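Local atomic coordinates of endo-alpha-mannosidase (PDB entry 4ACY), a protein that hydrolyses internal alpha-mannosidic linkages in mannose-containing glycans, as an endo-acting glycoside hydrolase of family 99. Residues 88-93 with 348-353; 336-341 with 359-364. All blocks are in the same frame, centred on the assembly; numbering follows the deposited sequence. Where two conformers were deposited one is given.

Interactions 1 and 2 share one loop system: 336-341 and 348-353 both belong to the long connection between strand 322-324, the eighth of the barrel, and helix 359-376. Their centres lie about 11 Å apart, and they touch directly. Y352 OH of interaction 1 reaches E337 O of interaction 2 at 2.8 Å, a probable hydrogen bond, and Y91 O lies 2.9 Å from V340 N, another. Segment 336-341 thus meets both segments of interaction 1 and the final helix. The loops follow the first and eighth strands, at the barrel end where enzymes of this fold carry their active site, although neither contact includes a bound ligand.

Interaction 1: 88-93 with 348-353; sequences CNFYPE and EYLDYK
Y349 and Y91 meet ring to ring, the edge of Y91 turned toward the face of Y349 with centroids 5.2 Å apart and planes at 65°. Followed outward, Y349 first places CB 3.6 Å from N89 O. Its CG stands anti to the carbonyl carbon, beside the backbone N (chi1 -62°), and Y91 CB lies over the ring face, nearest this CG, in a CH-pi contact. Farther on, CE1 faces Y91 CD2 at 3.8 Å, while on the other branch CE2 has C88 O at its edge, 3.2 Å away. The hydroxyl at the tip is hydrogen-bonded to D84 O and I86 N. An alanine here would probably leave the Y91 ring without its aromatic partner and open a gap beside C88, with D84 O and I86 N losing the hydroxyl.

The backbones are joined by L350 N to N89 O (2.8 Å), and a water accepts from Y91 N and lies 2.6 Å from L350 O, to which it can donate. F90 takes L350 CB over one face, 3.9 Å from the ring centroid, while its CE2 touches Y352 CE1 at 3.6 Å in an oblique aromatic pair; R301 adds a cation-pi contact. The arrangement is a loop-to-loop contact of a (beta/alpha)8 barrel, where the long excursions after its first and eighth strands, neighbours in the closed sheet, pack together.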
ATOM      1  N   CYS A  88      -7.577 -13.796   7.437  1.00 17.21           N
ATOM      2  CA  CYS A  88      -7.755 -12.415   7.852  1.00 17.04           C
ATOM      3  C   CYS A  88      -8.719 -12.345   9.024  1.00 16.78           C
ATOM      4  O   CYS A  88      -9.528 -13.265   9.221  1.00 16.56           O
ATOM      5  CB  CYS A  88      -8.233 -11.532   6.687  1.00 17.95           C
ATOM      6  SG  CYS A  88      -9.387 -12.332   5.569  1.00 19.24           S
ATOM      7  N   ASN A  89      -8.618 -11.279   9.816  1.00 15.91           N
ATOM      8  CA  ASN A  89      -9.463 -11.127  10.994  1.00 16.41           C
ATOM      9  C   ASN A  89     -10.821 -10.488  10.698  1.00 16.31           C
ATOM     10  O   ASN A  89     -11.724 -10.544  11.528  1.00 16.81           O
ATOM     11  CB  ASN A  89      -8.755 -10.314  12.067  1.00 16.19           C
ATOM     12  CG  ASN A  89      -7.649 -11.103  12.761  1.00 16.54           C
ATOM     13  OD1 ASN A  89      -7.789 -11.511  13.939  1.00 17.24           O
ATOM     14  ND2 ASN A  89      -6.567 -11.346  12.043  1.00 15.34           N
ATOM     15  N   PHE A  90     -10.918  -9.825   9.547  1.00 16.23           N
ATOM     16  CA  PHE A  90     -12.199  -9.297   9.038  1.00 15.87           C
ATOM     17  C   PHE A  90     -12.608 -10.141   7.836  1.00 16.31           C
ATOM     18  O   PHE A  90     -11.805 -10.914   7.318  1.00 16.71           O
ATOM     19  CB  PHE A  90     -12.021  -7.833   8.591  1.00 16.28           C
ATOM     20  CG  PHE A  90     -11.787  -6.851   9.718  1.00 16.07           C
ATOM     21  CD1 PHE A  90     -10.502  -6.619  10.224  1.00 15.96           C
ATOM     22  CD2 PHE A  90     -12.851  -6.121  10.256  1.00 16.43           C
ATOM     23  CE1 PHE A  90     -10.281  -5.685  11.255  1.00 16.12           C
ATOM     24  CE2 PHE A  90     -12.651  -5.189  11.281  1.00 16.26           C
ATOM     25  CZ  PHE A  90     -11.358  -4.967  11.795  1.00 17.06           C
ATOM     26  N   TYR A  91     -13.848  -9.986   7.363  1.00 16.02           N
ATOM     27  CA  TYR A  91     -14.325 -10.787   6.245  1.00 16.62           C
ATOM     28  C   TYR A  91     -14.834  -9.852   5.143  1.00 16.12           C
ATOM     29  O   TYR A  91     -15.677  -8.989   5.415  1.00 16.04           O
ATOM     30  CB  TYR A  91     -15.446 -11.734   6.706  1.00 17.17           C
ATOM     31  CG  TYR A  91     -15.750 -12.800   5.696  1.00 18.11           C
ATOM     32  CD1 TYR A  91     -16.614 -12.553   4.628  1.00 18.76           C
ATOM     33  CD2 TYR A  91     -15.147 -14.056   5.780  1.00 18.91           C
ATOM     34  CE1 TYR A  91     -16.865 -13.528   3.671  1.00 19.45           C
ATOM     35  CE2 TYR A  91     -15.392 -15.034   4.829  1.00 19.48           C
ATOM     36  CZ  TYR A  91     -16.256 -14.759   3.781  1.00 20.06           C
ATOM     37  OH  TYR A  91     -16.506 -15.721   2.832  1.00 22.51           O
ATOM     38  N   PRO A  92     -14.341 -10.016   3.902  1.00 16.50           N
ATOM     39  CA  PRO A  92     -14.743  -9.058   2.857  1.00 16.45           C
ATOM     40  C   PRO A  92     -16.218  -9.139   2.435  1.00 16.89           C
ATOM     41  O   PRO A  92     -16.778 -10.238   2.299  1.00 16.94           O
ATOM     42  CB  PRO A  92     -13.890  -9.467   1.658  1.00 16.55           C
ATOM     43  CG  PRO A  92     -12.682 -10.173   2.246  1.00 16.61           C
ATOM     44  CD  PRO A  92     -13.309 -10.950   3.408  1.00 16.41           C
ATOM     45  N   GLU A  93     -16.805  -7.977   2.184  1.00 17.54           N
ATOM     46  CA  GLU A  93     -18.111  -7.914   1.538  1.00 18.20           C
ATOM     47  C   GLU A  93     -18.114  -8.737   0.242  1.00 18.59           C
ATOM     48  O   GLU A  93     -19.091  -9.446  -0.060  1.00 19.05           O
ATOM     49  CB  GLU A  93     -18.493  -6.466   1.249  1.00 18.97           C
ATOM     50  CG  GLU A  93     -19.890  -6.382   0.628  1.00 19.72           C
ATOM     51  CD  GLU A  93     -20.268  -5.009   0.129  1.00 21.13           C
ATOM     52  OE1 GLU A  93     -19.402  -4.141  -0.041  1.00 20.79           O
ATOM     53  OE2 GLU A  93     -21.475  -4.808  -0.108  1.00 22.63           O
ATOM     54  N   GLU A 348     -14.963 -16.506  14.273  1.00 21.90           N
ATOM     55  CA  GLU A 348     -15.873 -15.371  14.175  1.00 22.56           C
ATOM     56  C   GLU A 348     -15.102 -14.102  13.875  1.00 21.51           C
ATOM     57  O   GLU A 348     -14.265 -13.661  14.662  1.00 21.99           O
ATOM     58  CB  GLU A 348     -16.727 -15.178  15.425  1.00 24.22           C
ATOM     59  CG  GLU A 348     -17.681 -13.973  15.267  1.00 25.77           C
ATOM     60  CD  GLU A 348     -18.894 -14.033  16.175  1.00 27.75           C
ATOM     61  OE1 GLU A 348     -18.764 -14.521  17.312  1.00 29.93           O
ATOM     62  OE2 GLU A 348     -19.980 -13.582  15.749  1.00 28.42           O
ATOM     63  N   TYR A 349     -15.406 -13.510  12.727  1.00 20.79           N
ATOM     64  CA  TYR A 349     -14.633 -12.372  12.235  1.00 19.76           C
ATOM     65  C   TYR A 349     -14.986 -11.084  12.963  1.00 19.34           C
ATOM     66  O   TYR A 349     -16.126 -10.908  13.447  1.00 18.62           O
ATOM     67  CB  TYR A 349     -14.767 -12.255  10.696  1.00 19.44           C
ATOM     68  CG  TYR A 349     -14.226 -13.475   9.978  1.00 19.55           C
ATOM     69  CD1 TYR A 349     -15.035 -14.596   9.746  1.00 19.03           C
ATOM     70  CD2 TYR A 349     -12.886 -13.538   9.573  1.00 19.23           C
ATOM     71  CE1 TYR A 349     -14.540 -15.727   9.098  1.00 19.25           C
ATOM     72  CE2 TYR A 349     -12.383 -14.672   8.942  1.00 19.39           C
ATOM     73  CZ  TYR A 349     -13.203 -15.769   8.717  1.00 19.10           C
ATOM     74  OH  TYR A 349     -12.703 -16.888   8.096  1.00 19.39           O
ATOM     75  N   LEU A 350     -13.991 -10.208  13.099  1.00 17.81           N
ATOM     76  CA  LEU A 350     -14.242  -8.823  13.473  1.00 17.93           C
ATOM     77  C   LEU A 350     -15.019  -8.186  12.330  1.00 17.57           C
ATOM     78  O   LEU A 350     -15.043  -8.727  11.221  1.00 17.79           O
ATOM     79  CB  LEU A 350     -12.929  -8.066  13.666  1.00 18.27           C
ATOM     80  CG  LEU A 350     -12.018  -8.554  14.796  1.00 18.74           C
ATOM     81  CD1 LEU A 350     -10.733  -7.732  14.797  1.00 19.02           C
ATOM     82  CD2 LEU A 350     -12.727  -8.437  16.154  1.00 18.86           C
ATOM     83  N   ASP A 351     -15.648  -7.049  12.606  1.00 18.26           N
ATOM     84  CA  ASP A 351     -16.393  -6.307  11.577  1.00 17.97           C
ATOM     85  C   ASP A 351     -16.475  -4.837  11.951  1.00 17.91           C
ATOM     86  O   ASP A 351     -15.852  -4.410  12.925  1.00 18.17           O
ATOM     87  CB  ASP A 351     -17.798  -6.912  11.360  1.00 18.52           C
ATOM     88  CG  ASP A 351     -18.633  -6.941  12.645  1.00 18.85           C
ATOM     89  OD1 ASP A 351     -18.595  -5.962  13.424  1.00 18.73           O
ATOM     90  OD2 ASP A 351     -19.333  -7.957  12.874  1.00 19.01           O
ATOM     91  N   TYR A 352     -17.239  -4.053  11.186  1.00 17.15           N
ATOM     92  CA  TYR A 352     -17.301  -2.609  11.426  1.00 17.17           C
ATOM     93  C   TYR A 352     -18.518  -2.164  12.236  1.00 17.33           C
ATOM     94  O   TYR A 352     -18.701  -0.962  12.450  1.00 17.00           O
ATOM     95  CB  TYR A 352     -17.274  -1.804  10.111  1.00 16.99           C
ATOM     96  CG  TYR A 352     -16.117  -2.084   9.167  1.00 17.15           C
ATOM     97  CD1 TYR A 352     -14.903  -2.598   9.633  1.00 17.16           C
ATOM     98  CD2 TYR A 352     -16.242  -1.817   7.797  1.00 16.98           C
ATOM     99  CE1 TYR A 352     -13.852  -2.852   8.758  1.00 16.90           C
ATOM    100  CE2 TYR A 352     -15.183  -2.059   6.912  1.00 16.57           C
ATOM    101  CZ  TYR A 352     -13.992  -2.575   7.405  1.00 17.01           C
ATOM    102  OH  TYR A 352     -12.953  -2.824   6.532  1.00 16.22           O
ATOM    103  N   LYS A 353     -19.335  -3.111  12.690  1.00 18.20           N
ATOM    104  CA  LYS A 353     -20.552  -2.750  13.445  1.00 18.71           C
ATOM    105  C   LYS A 353     -20.184  -1.862  14.635  1.00 19.33           C
ATOM    106  O   LYS A 353     -19.145  -2.092  15.258  1.00 20.04           O
ATOM    107  CB  LYS A 353     -21.297  -3.995  13.936  1.00 19.15           C
ATOM    108  CG  LYS A 353     -21.689  -5.001  12.863  1.00 19.76           C
ATOM    109  CD  LYS A 353     -22.689  -4.440  11.877  1.00 20.56           C
ATOM    110  CE  LYS A 353     -23.135  -5.546  10.911  1.00 21.34           C
ATOM    111  NZ  LYS A 353     -23.403  -5.002   9.598  1.00 22.35           N
TER
HETATM  112  O   HOH W   1     -15.707  -8.292   8.724  1.00 17.27           O

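Interaction 2: 336-341 with 359-364; sequences IEPAVS and YYLIRT
I336 lies against the first turns of helix 359-376, touching Y360, L361 and T364 on one side of the helix. The tight part is mostly apolar, with the T364 hydroxyl at its edge. I336 CB meets Y360 CB at 3.8 Å. CG1 of I336 stands between the backbone N and the carbonyl carbon (chi1 61°), and from it CD1, carried on in an extended arm (chi2 169°), lies 4.1 Å from L361 CD2 and 3.6 Å from T364 OG1. L361 serves two partners with its two methyls: CD2 turns to I336, whereas CD1 packs 3.8 Å from CG of P338, the side chains crossing at about a right angle.

The T364 hydroxyl is buried but keeps polar partners although CD1 of I336 touches it. It gives a hydrogen bond to Y360 O one turn back, 2.6 Å from OG1, and is also bonded to Y307 OH. Y360 O accepts from T364 N as well, so two donors grip this carbonyl.

The looser side is the one where a water lies between I336 O and Y360 N. No direct hydrogen bond joins the two segments; the water spans them instead, donating to I336 O at 2.7 Å and accepting a weak bond from Y360 N. Beyond P338 the loop runs away from the helix toward the exposed S341.

Around this contact, I336 and E337 bond through their backbones to S326 and F327, just after strand 322-324. P338 and L361 both pack on M111 of helix 102-115, and R363 forms a salt bridge with D308 of helix 305-316. Helix 359-376 thereby contacts helices 102-115 and 305-316 on the outside of the barrel.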
ATOM      1  N   ILE A 336      -9.473  -0.581   4.064  1.00 13.98           N
ATOM      2  CA  ILE A 336     -10.654   0.298   4.102  1.00 14.28           C
ATOM      3  C   ILE A 336     -11.770  -0.328   3.280  1.00 14.38           C
ATOM      4  O   ILE A 336     -12.928   0.125   3.358  1.00 14.49           O
ATOM      5  CB  ILE A 336     -10.344   1.759   3.671  1.00 14.15           C
ATOM      6  CG1 ILE A 336      -9.830   1.797   2.225  1.00 14.51           C
ATOM      7  CG2 ILE A 336      -9.364   2.448   4.672  1.00 14.27           C
ATOM      8  CD1 ILE A 336      -9.767   3.224   1.672  1.00 14.95           C
ATOM      9  N   GLU A 337     -11.429  -1.382   2.535  1.00 14.48           N
ATOM     10  CA  GLU A 337     -12.402  -2.149   1.743  1.00 14.65           C
ATOM     11  C   GLU A 337     -13.557  -2.634   2.631  1.00 15.04           C
ATOM     12  O   GLU A 337     -13.343  -3.009   3.800  1.00 14.89           O
ATOM     13  CB  GLU A 337     -11.745  -3.315   1.009  1.00 14.68           C
ATOM     14  CG  GLU A 337     -12.704  -3.984   0.023  1.00 14.64           C
ATOM     15  CD  GLU A 337     -12.131  -5.126  -0.739  1.00 15.30           C
ATOM     16  OE1 GLU A 337     -10.915  -5.428  -0.614  1.00 15.21           O
ATOM     17  OE2 GLU A 337     -12.917  -5.742  -1.496  1.00 15.02           O
ATOM     18  N   PRO A 338     -14.798  -2.572   2.106  1.00 15.01           N
ATOM     19  CA  PRO A 338     -15.931  -2.971   2.936  1.00 15.35           C
ATOM     20  C   PRO A 338     -15.829  -4.382   3.482  1.00 15.39           C
ATOM     21  O   PRO A 338     -15.503  -5.308   2.749  1.00 15.35           O
ATOM     22  CB  PRO A 338     -17.120  -2.862   1.965  1.00 15.41           C
ATOM     23  CG  PRO A 338     -16.731  -1.745   1.079  1.00 15.51           C
ATOM     24  CD  PRO A 338     -15.238  -1.884   0.874  1.00 15.44           C
ATOM     25  N   ALA A 339     -16.142  -4.512   4.767  1.00 15.76           N
ATOM     26  CA  ALA A 339     -16.133  -5.785   5.476  1.00 16.34           C
ATOM     27  C   ALA A 339     -17.549  -6.032   6.002  1.00 16.56           C
ATOM     28  O   ALA A 339     -18.285  -5.077   6.248  1.00 16.94           O
ATOM     29  CB  ALA A 339     -15.135  -5.715   6.632  1.00 16.07           C
ATOM     30  N   VAL A 340     -17.906  -7.300   6.181  1.00 17.05           N
ATOM     31  CA  VAL A 340     -19.247  -7.682   6.676  1.00 17.65           C
ATOM     32  C   VAL A 340     -19.161  -8.565   7.915  1.00 18.31           C
ATOM     33  O   VAL A 340     -18.139  -9.224   8.149  1.00 17.87           O
ATOM     34  CB  VAL A 340     -20.059  -8.441   5.585  1.00 17.58           C
ATOM     35  CG1 VAL A 340     -20.315  -7.526   4.402  1.00 17.62           C
ATOM     36  CG2 VAL A 340     -19.340  -9.728   5.126  1.00 17.73           C
ATOM     37  N   SER A 341     -20.234  -8.600   8.707  1.00 18.96           N
ATOM     38  CA  SER A 341     -20.311  -9.556   9.806  0.50 19.41           C
ATOM     39  C   SER A 341     -20.303 -10.972   9.234  1.00 19.78           C
ATOM     40  O   SER A 341     -20.927 -11.243   8.193  1.00 20.01           O
ATOM     41  CB  SER A 341     -21.566  -9.311  10.643  0.50 19.46           C
ATOM     42  OG  SER A 341     -22.711  -9.210   9.816  0.50 19.35           O
ATOM     43  N   TYR A 359     -18.248   2.165   5.745  1.00 15.97           N
ATOM     44  CA  TYR A 359     -17.884   3.284   6.592  1.00 16.53           C
ATOM     45  C   TYR A 359     -16.515   3.868   6.245  1.00 16.34           C
ATOM     46  O   TYR A 359     -16.342   5.093   6.197  1.00 15.88           O
ATOM     47  CB  TYR A 359     -17.894   2.923   8.092  1.00 17.36           C
ATOM     48  CG  TYR A 359     -17.522   4.121   8.917  1.00 18.35           C
ATOM     49  CD1 TYR A 359     -18.449   5.143   9.140  1.00 18.78           C
ATOM     50  CD2 TYR A 359     -16.221   4.288   9.411  1.00 18.80           C
ATOM     51  CE1 TYR A 359     -18.101   6.282   9.845  1.00 19.60           C
ATOM     52  CE2 TYR A 359     -15.875   5.419  10.131  1.00 20.00           C
ATOM     53  CZ  TYR A 359     -16.814   6.407  10.344  1.00 19.84           C
ATOM     54  OH  TYR A 359     -16.492   7.533  11.056  1.00 21.73           O
ATOM     55  N   TYR A 360     -15.522   2.999   6.046  1.00 15.52           N
ATOM     56  CA  TYR A 360     -14.166   3.510   5.848  1.00 15.70           C
ATOM     57  C   TYR A 360     -13.958   4.137   4.482  1.00 15.56           C
ATOM     58  O   TYR A 360     -13.138   5.021   4.349  1.00 16.14           O
ATOM     59  CB  TYR A 360     -13.076   2.493   6.246  1.00 15.35           C
ATOM     60  CG  TYR A 360     -13.135   2.283   7.735  1.00 15.32           C
ATOM     61  CD1 TYR A 360     -12.469   3.153   8.609  1.00 15.34           C
ATOM     62  CD2 TYR A 360     -13.906   1.254   8.276  1.00 15.39           C
ATOM     63  CE1 TYR A 360     -12.577   2.985   9.989  1.00 15.62           C
ATOM     64  CE2 TYR A 360     -13.999   1.074   9.645  1.00 15.66           C
ATOM     65  CZ  TYR A 360     -13.342   1.947  10.483  1.00 15.29           C
ATOM     66  OH  TYR A 360     -13.441   1.781  11.833  1.00 15.49           O
ATOM     67  N   LEU A 361     -14.769   3.743   3.501  1.00 15.89           N
ATOM     68  CA  LEU A 361     -14.756   4.423   2.204  1.00 16.37           C
ATOM     69  C   LEU A 361     -15.358   5.814   2.341  1.00 17.41           C
ATOM     70  O   LEU A 361     -14.776   6.791   1.863  1.00 17.88           O
ATOM     71  CB  LEU A 361     -15.515   3.609   1.150  1.00 15.70           C
ATOM     72  CG  LEU A 361     -15.043   2.206   0.806  1.00 15.38           C
ATOM     73  CD1 LEU A 361     -15.892   1.700  -0.328  1.00 15.52           C
ATOM     74  CD2 LEU A 361     -13.556   2.211   0.390  1.00 15.20           C
ATOM     75  N   ILE A 362     -16.526   5.896   2.987  1.00 18.33           N
ATOM     76  CA  ILE A 362     -17.177   7.177   3.300  1.00 18.91           C
ATOM     77  C   ILE A 362     -16.268   8.125   4.068  1.00 18.79           C
ATOM     78  O   ILE A 362     -16.136   9.302   3.716  1.00 18.62           O
ATOM     79  CB  ILE A 362     -18.495   6.942   4.108  1.00 19.84           C
ATOM     80  CG1 ILE A 362     -19.474   6.105   3.277  1.00 20.67           C
ATOM     81  CG2 ILE A 362     -19.112   8.266   4.545  1.00 20.66           C
ATOM     82  CD1 ILE A 362     -20.657   5.510   4.083  1.00 21.11           C
ATOM     83  N   ARG A 363     -15.626   7.605   5.114  1.00 18.82           N
ATOM     84  CA  ARG A 363     -14.792   8.426   5.983  1.00 18.61           C
ATOM     85  C   ARG A 363     -13.498   8.868   5.279  1.00 18.11           C
ATOM     86  O   ARG A 363     -12.972   9.951   5.557  1.00 17.79           O
ATOM     87  CB  ARG A 363     -14.493   7.682   7.288  1.00 19.14           C
ATOM     88  CG  ARG A 363     -13.996   8.554   8.435  1.00 19.48           C
ATOM     89  CD  ARG A 363     -15.024   9.629   8.800  1.00 20.39           C
ATOM     90  NE  ARG A 363     -14.631  10.375   9.986  1.00 21.64           N
ATOM     91  CZ  ARG A 363     -15.223  11.505  10.383  1.00 22.35           C
ATOM     92  NH1 ARG A 363     -16.225  12.031   9.676  1.00 23.26           N
ATOM     93  NH2 ARG A 363     -14.812  12.111  11.476  1.00 23.22           N
ATOM     94  N   THR A 364     -12.983   8.025   4.383  1.00 17.68           N
ATOM     95  CA  THR A 364     -11.854   8.413   3.532  1.00 17.56           C
ATOM     96  C   THR A 364     -12.191   9.645   2.670  1.00 17.83           C
ATOM     97  O   THR A 364     -11.412  10.601   2.620  1.00 18.56           O
ATOM     98  CB  THR A 364     -11.379   7.248   2.639  1.00 17.04           C
ATOM     99  OG1 THR A 364     -10.924   6.174   3.474  1.00 17.19           O
ATOM    100  CG2 THR A 364     -10.206   7.691   1.741  1.00 16.61           C
TER
HETATM  101  O   HOH W   2     -15.395   0.554   4.389  1.00 15.16           O